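Local coordinates for protein HTH-type transcriptional regulator GadX (Escherichia coli, PDB 3MKL) that activates acid-resistance genes such as gadA, gadB and gadC and, depending on growth phase and medium, can repress gadW, here seen as its AraC/XylS-type DNA-binding domain, at residues A[56-66]-A[76-84]. Sequence-based numbering, arbitrary orientation. Where two conformers were deposited one is given.
Sequences TECRMQRALQL and RVAVSCGYH
Arg-59 lays its side chain against both the carbonyl of Cys-81 and the ring of Tyr-83. With CG beside its own backbone N (chi1 -72°) and the chain extended from CG to NE, the arginine carries NE to 2.7 Å from Cys-81 O, too poorly angled for a hydrogen bond. Its firm polar anchor is Ile-20 O, bonded by NH1, while Gly-82 CA lies over one guanidinium face, offset toward the rim. The guanidinium and phenol planes are inclined by 62°, and any cation-pi attraction is long and at most weak.

The phenol end of Tyr-83 meets two side chains of helix 56-66. Arg-59 CB comes within 3.6 Å of Tyr-83 OH; Met-60, a selenomethionine bent at chi2 and chi3, crosses the tyrosine at about a right angle and brings CE to 3.7 Å from ring atom CE2. A water in the ring plane, at its edge, lies 2.7 Å from Tyr-83 OH and bridges it to Thr-56 OG1.

Farther along, Cys-81 directs its CB toward the helix, and SG packs against Ala-63, 4.0 Å from its CB. Leu-66 then straddles the end of the contact: its CB meets Val-77 CG1, whereas CD1 presses tightly on Ser-80 CB at 3.5 Å. Ser-80 OG turns back to Arg-76 O, which accepts Ser-80 N from the opposite face.

Gly-82, with positive phi, closes helix 74-80 with a Schellman motif, in the link to helix 86-97; both helices fall in the second predicted helix-turn-helix motif. The helix 56-66 segment crosses 76-80 at 140°, their axes 9.7 Å apart. Helix 51-67 is the long helix linking the two helix-turn-helix subdomains, as in AraC-family relatives: Cys-58 rests on helix 8-17, and Thr-56, Met-60 and Leu-64 on helix 86-97.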
ATOM      1  N   THR A  56      -1.868   2.650   0.346  1.00 30.38           N
ATOM      2  CA  THR A  56      -1.827   2.244   1.744  1.00 30.68           C
ATOM      3  C   THR A  56      -2.371   0.832   1.912  1.00 31.07           C
ATOM      4  O   THR A  56      -1.747   0.002   2.544  1.00 31.22           O
ATOM      5  CB  THR A  56      -2.584   3.261   2.647  1.00 31.74           C
ATOM      6  OG1 THR A  56      -1.813   4.472   2.727  1.00 32.23           O
ATOM      7  CG2 THR A  56      -2.827   2.716   4.034  1.00 30.29           C
ATOM      8  N   GLU A  57      -3.521   0.567   1.320  1.00 32.43           N
ATOM      9  CA  GLU A  57      -4.171  -0.720   1.452  1.00 34.83           C
ATOM     10  C   GLU A  57      -3.312  -1.866   0.909  1.00 34.18           C
ATOM     11  O   GLU A  57      -3.166  -2.901   1.554  1.00 34.99           O
ATOM     12  CB  GLU A  57      -5.546  -0.659   0.794  1.00 37.24           C
ATOM     13  CG  GLU A  57      -6.559   0.081   1.686  1.00 42.21           C
ATOM     14  CD  GLU A  57      -7.619   0.873   0.923  1.00 46.68           C
ATOM     15  OE1 GLU A  57      -7.939   0.538  -0.244  1.00 49.08           O
ATOM     16  OE2 GLU A  57      -8.158   1.825   1.521  1.00 49.33           O
ATOM     17  N   CYS A  58      -2.720  -1.645  -0.262  1.00 33.28           N
ATOM     18  CA  CYS A  58      -1.755  -2.562  -0.847  1.00 33.69           C
ATOM     19  C   CYS A  58      -0.576  -2.782   0.107  1.00 33.19           C
ATOM     20  O   CYS A  58      -0.100  -3.890   0.285  1.00 34.32           O
ATOM     21  CB  CYS A  58      -1.249  -1.983  -2.167  1.00 33.58           C
ATOM     22  SG  CYS A  58      -2.437  -2.039  -3.517  1.00 36.60           S
ATOM     23  N   ARG A  59      -0.109  -1.713   0.727  1.00 31.34           N
ATOM     24  CA  ARG A  59       1.034  -1.845   1.593  1.00 31.67           C
ATOM     25  C   ARG A  59       0.682  -2.591   2.889  1.00 32.64           C
ATOM     26  O   ARG A  59       1.490  -3.386   3.381  1.00 33.51           O
ATOM     27  CB  ARG A  59       1.677  -0.478   1.871  1.00 30.24           C
ATOM     28  CG  ARG A  59       2.395   0.054   0.672  1.00 30.20           C
ATOM     29  CD  ARG A  59       2.888   1.476   0.836  1.00 29.12           C
ATOM     30  NE  ARG A  59       3.859   1.714  -0.216  1.00 33.12           N
ATOM     31  CZ  ARG A  59       4.321   2.899  -0.577  1.00 32.51           C
ATOM     32  NH1 ARG A  59       5.208   2.967  -1.545  1.00 34.35           N
ATOM     33  NH2 ARG A  59       3.909   3.997   0.034  1.00 32.83           N
HETATM   34  N   MSE A  60      -0.510  -2.359   3.439  1.00 32.72           N
HETATM   35  CA  MSE A  60      -0.924  -3.126   4.625  1.00 33.83           C
HETATM   36  C   MSE A  60      -1.099  -4.595   4.299  1.00 35.82           C
HETATM   37  O   MSE A  60      -0.821  -5.459   5.131  1.00 36.57           O
HETATM   38  CB  MSE A  60      -2.193  -2.567   5.271  1.00 34.48           C
HETATM   39  CG  MSE A  60      -2.053  -1.174   5.813  1.00 32.92           C
HETATM   40 SE   MSE A  60      -0.635  -0.964   7.122  1.00 32.65          SE
HETATM   41  CE  MSE A  60       0.843  -0.312   6.073  1.00 30.88           C
ATOM     42  N   GLN A  61      -1.549  -4.878   3.084  1.00 37.35           N
ATOM     43  CA  GLN A  61      -1.769  -6.254   2.684  1.00 41.12           C
ATOM     44  C   GLN A  61      -0.439  -6.998   2.573  1.00 41.57           C
ATOM     45  O   GLN A  61      -0.349  -8.180   2.945  1.00 44.31           O
ATOM     46  CB  GLN A  61      -2.584  -6.308   1.389  1.00 43.18           C
ATOM     47  CG  GLN A  61      -4.077  -5.987   1.616  1.00 47.23           C
ATOM     48  CD  GLN A  61      -4.917  -6.016   0.339  1.00 51.63           C
ATOM     49  OE1 GLN A  61      -4.455  -5.656  -0.735  1.00 53.42           O
ATOM     50  NE2 GLN A  61      -6.162  -6.438   0.465  1.00 57.09           N
ATOM     51  N   ARG A  62       0.592  -6.301   2.087  0.50 39.73           N
ATOM     52  CA  ARG A  62       1.934  -6.873   1.957  0.50 40.74           C
ATOM     53  C   ARG A  62       2.591  -7.032   3.320  0.50 40.65           C
ATOM     54  O   ARG A  62       3.313  -8.008   3.559  0.50 42.68           O
ATOM     55  CB  ARG A  62       2.810  -6.018   1.041  0.50 39.76           C
ATOM     56  CG  ARG A  62       4.165  -6.634   0.695  0.50 42.78           C
ATOM     57  CD  ARG A  62       4.030  -7.904  -0.159  0.50 46.06           C
ATOM     58  NE  ARG A  62       3.091  -7.726  -1.270  0.50 46.54           N
ATOM     59  CZ  ARG A  62       3.440  -7.554  -2.548  0.50 46.79           C
ATOM     60  NH1 ARG A  62       4.719  -7.547  -2.903  0.50 48.18           N
ATOM     61  NH2 ARG A  62       2.502  -7.398  -3.472  0.50 44.67           N
ATOM     62  N   ALA A  63       2.328  -6.073   4.213  1.00 38.42           N
ATOM     63  CA  ALA A  63       2.862  -6.103   5.573  1.00 38.26           C
ATOM     64  C   ALA A  63       2.480  -7.374   6.325  1.00 40.79           C
ATOM     65  O   ALA A  63       3.280  -7.874   7.106  1.00 41.44           O
ATOM     66  CB  ALA A  63       2.444  -4.874   6.351  1.00 35.85           C
ATOM     67  N   LEU A  64       1.270  -7.885   6.096  1.00 42.92           N
ATOM     68  CA  LEU A  64       0.833  -9.157   6.706  1.00 47.81           C
ATOM     69  C   LEU A  64       1.695 -10.344   6.303  1.00 50.75           C
ATOM     70  O   LEU A  64       1.943 -11.227   7.115  1.00 53.60           O
ATOM     71  CB  LEU A  64      -0.635  -9.467   6.383  1.00 49.73           C
ATOM     72  CG  LEU A  64      -1.566  -9.346   7.587  1.00 52.57           C
ATOM     73  CD1 LEU A  64      -1.287  -8.065   8.355  1.00 50.01           C
ATOM     74  CD2 LEU A  64      -3.029  -9.458   7.176  1.00 57.15           C
ATOM     75  N   GLN A  65       2.155 -10.345   5.053  1.00 51.50           N
ATOM     76  CA  GLN A  65       2.962 -11.441   4.510  1.00 55.18           C
ATOM     77  C   GLN A  65       4.388 -11.452   5.061  1.00 55.33           C
ATOM     78  O   GLN A  65       4.990 -12.511   5.188  1.00 59.18           O
ATOM     79  CB  GLN A  65       3.000 -11.363   2.977  1.00 56.35           C
ATOM     80  CG  GLN A  65       1.629 -11.319   2.321  1.00 57.23           C
ATOM     81  CD  GLN A  65       1.683 -11.441   0.811  1.00 62.06           C
ATOM     82  OE1 GLN A  65       2.550 -10.859   0.141  1.00 61.86           O
ATOM     83  NE2 GLN A  65       0.738 -12.194   0.259  1.00 65.58           N
ATOM     84  N   LEU A  66       4.924 -10.278   5.388  1.00 51.60           N
ATOM     85  CA  LEU A  66       6.334 -10.163   5.782  1.00 51.97           C
ATOM     86  C   LEU A  66       6.551 -10.235   7.298  1.00 52.24           C
ATOM     87  O   LEU A  66       7.599 -10.676   7.788  1.00 54.27           O
ATOM     88  CB  LEU A  66       6.943  -8.871   5.223  1.00 49.25           C
ATOM     89  CG  LEU A  66       6.748  -8.508   3.742  1.00 47.63           C
ATOM     90  CD1 LEU A  66       7.392  -7.184   3.449  1.00 43.43           C
ATOM     91  CD2 LEU A  66       7.292  -9.598   2.808  1.00 52.11           C
ATOM     92  N   ARG A  76      12.432  -3.753   9.070  1.00 48.38           N
ATOM     93  CA  ARG A  76      12.622  -4.394   7.778  1.00 50.42           C
ATOM     94  C   ARG A  76      11.319  -4.443   6.993  1.00 46.80           C
ATOM     95  O   ARG A  76      11.305  -4.213   5.786  1.00 47.45           O
ATOM     96  CB  ARG A  76      13.157  -5.816   8.010  1.00 53.75           C
ATOM     97  CG  ARG A  76      12.543  -6.921   7.136  1.00 56.35           C
ATOM     98  CD  ARG A  76      13.168  -6.974   5.736  1.00 62.18           C
ATOM     99  NE  ARG A  76      14.570  -6.528   5.704  1.00 69.21           N
ATOM    100  CZ  ARG A  76      15.592  -7.165   6.281  1.00 73.02           C
ATOM    101  NH1 ARG A  76      16.817  -6.672   6.178  1.00 77.72           N
ATOM    102  NH2 ARG A  76      15.394  -8.280   6.969  1.00 74.04           N
ATOM    103  N   VAL A  77      10.229  -4.764   7.680  1.00 43.40           N
ATOM    104  CA  VAL A  77       8.938  -4.843   7.036  1.00 39.86           C
ATOM    105  C   VAL A  77       8.578  -3.478   6.440  1.00 37.46           C
ATOM    106  O   VAL A  77       8.139  -3.387   5.297  1.00 37.27           O
ATOM    107  CB  VAL A  77       7.843  -5.318   8.010  1.00 38.24           C
ATOM    108  CG1 VAL A  77       6.507  -5.455   7.269  1.00 37.25           C
ATOM    109  CG2 VAL A  77       8.223  -6.642   8.635  1.00 39.50           C
ATOM    110  N   ALA A  78       8.791  -2.423   7.206  1.00 36.19           N
ATOM    111  CA  ALA A  78       8.376  -1.096   6.797  1.00 34.99           C
ATOM    112  C   ALA A  78       9.101  -0.714   5.520  1.00 36.54           C
ATOM    113  O   ALA A  78       8.490  -0.229   4.575  1.00 35.50           O
ATOM    114  CB  ALA A  78       8.661  -0.084   7.909  1.00 34.67           C
ATOM    115  N   VAL A  79      10.410  -0.956   5.493  1.00 39.91           N
ATOM    116  CA  VAL A  79      11.250  -0.602   4.338  1.00 42.59           C
ATOM    117  C   VAL A  79      10.826  -1.397   3.110  1.00 42.60           C
ATOM    118  O   VAL A  79      10.796  -0.853   2.004  1.00 43.08           O
ATOM    119  CB  VAL A  79      12.786  -0.790   4.631  1.00 47.05           C
ATOM    120  CG1 VAL A  79      13.615  -0.460   3.409  1.00 50.12           C
ATOM    121  CG2 VAL A  79      13.226   0.082   5.824  1.00 47.56           C
ATOM    122  N   SER A  80      10.476  -2.663   3.318  1.00 42.52           N
ATOM    123  CA  SER A  80      10.042  -3.530   2.227  1.00 44.70           C
ATOM    124  C   SER A  80       8.672  -3.135   1.648  1.00 42.45           C
ATOM    125  O   SER A  80       8.352  -3.498   0.503  1.00 43.49           O
ATOM    126  CB  SER A  80      10.003  -4.992   2.673  1.00 45.72           C
ATOM    127  OG  SER A  80      11.176  -5.368   3.368  1.00 49.51           O
ATOM    128  N   CYS A  81       7.878  -2.411   2.442  1.00 40.50           N
ATOM    129  CA  CYS A  81       6.562  -1.898   2.028  1.00 39.58           C
ATOM    130  C   CYS A  81       6.607  -0.439   1.534  1.00 39.84           C
ATOM    131  O   CYS A  81       5.583   0.111   1.143  1.00 38.23           O
ATOM    132  CB  CYS A  81       5.567  -1.994   3.176  1.00 37.31           C
ATOM    133  SG  CYS A  81       5.290  -3.658   3.787  1.00 40.07           S
ATOM    134  N   GLY A  82       7.788   0.177   1.591  1.00 42.60           N
ATOM    135  CA  GLY A  82       8.018   1.483   1.009  1.00 44.13           C
ATOM    136  C   GLY A  82       7.963   2.633   1.981  1.00 44.71           C
ATOM    137  O   GLY A  82       7.944   3.787   1.560  1.00 45.70           O
ATOM    138  N   TYR A  83       7.949   2.323   3.278  1.00 36.12           N
ATOM    139  CA  TYR A  83       7.951   3.341   4.323  1.00 35.63           C
ATOM    140  C   TYR A  83       9.371   3.689   4.747  1.00 39.04           C
ATOM    141  O   TYR A  83      10.244   2.814   4.866  1.00 40.45           O
ATOM    142  CB  TYR A  83       7.108   2.897   5.519  1.00 32.50           C
ATOM    143  CG  TYR A  83       5.648   2.763   5.172  1.00 31.12           C
ATOM    144  CD1 TYR A  83       4.821   3.887   5.090  1.00 32.83           C
ATOM    145  CD2 TYR A  83       5.093   1.515   4.897  1.00 30.72           C
ATOM    146  CE1 TYR A  83       3.452   3.762   4.746  1.00 31.04           C
ATOM    147  CE2 TYR A  83       3.750   1.379   4.538  1.00 28.05           C
ATOM    148  CZ  TYR A  83       2.943   2.503   4.471  1.00 29.97           C
ATOM    149  OH  TYR A  83       1.634   2.351   4.129  1.00 32.45           O
ATOM    150  N   HIS A  84       9.614   4.980   4.935  1.00 40.89           N
ATOM    151  CA  HIS A  84      10.916   5.432   5.336  1.00 44.23           C
ATOM    152  C   HIS A  84      10.897   5.613   6.834  1.00 42.76           C
ATOM    153  O   HIS A  84      11.949   5.740   7.467  1.00 44.35           O
ATOM    154  CB  HIS A  84      11.272   6.743   4.627  1.00 47.89           C
ATOM    155  CG  HIS A  84      11.464   6.590   3.148  1.00 52.84           C
ATOM    156  ND1 HIS A  84      10.442   6.779   2.238  1.00 54.17           N
ATOM    157  CD2 HIS A  84      12.559   6.257   2.421  1.00 56.94           C
ATOM    158  CE1 HIS A  84      10.901   6.568   1.016  1.00 56.66           C
ATOM    159  NE2 HIS A  84      12.180   6.247   1.099  1.00 59.72           N
TER
HETATM  160  O   HOH W   1       0.568   4.833   3.794  1.00 28.48           O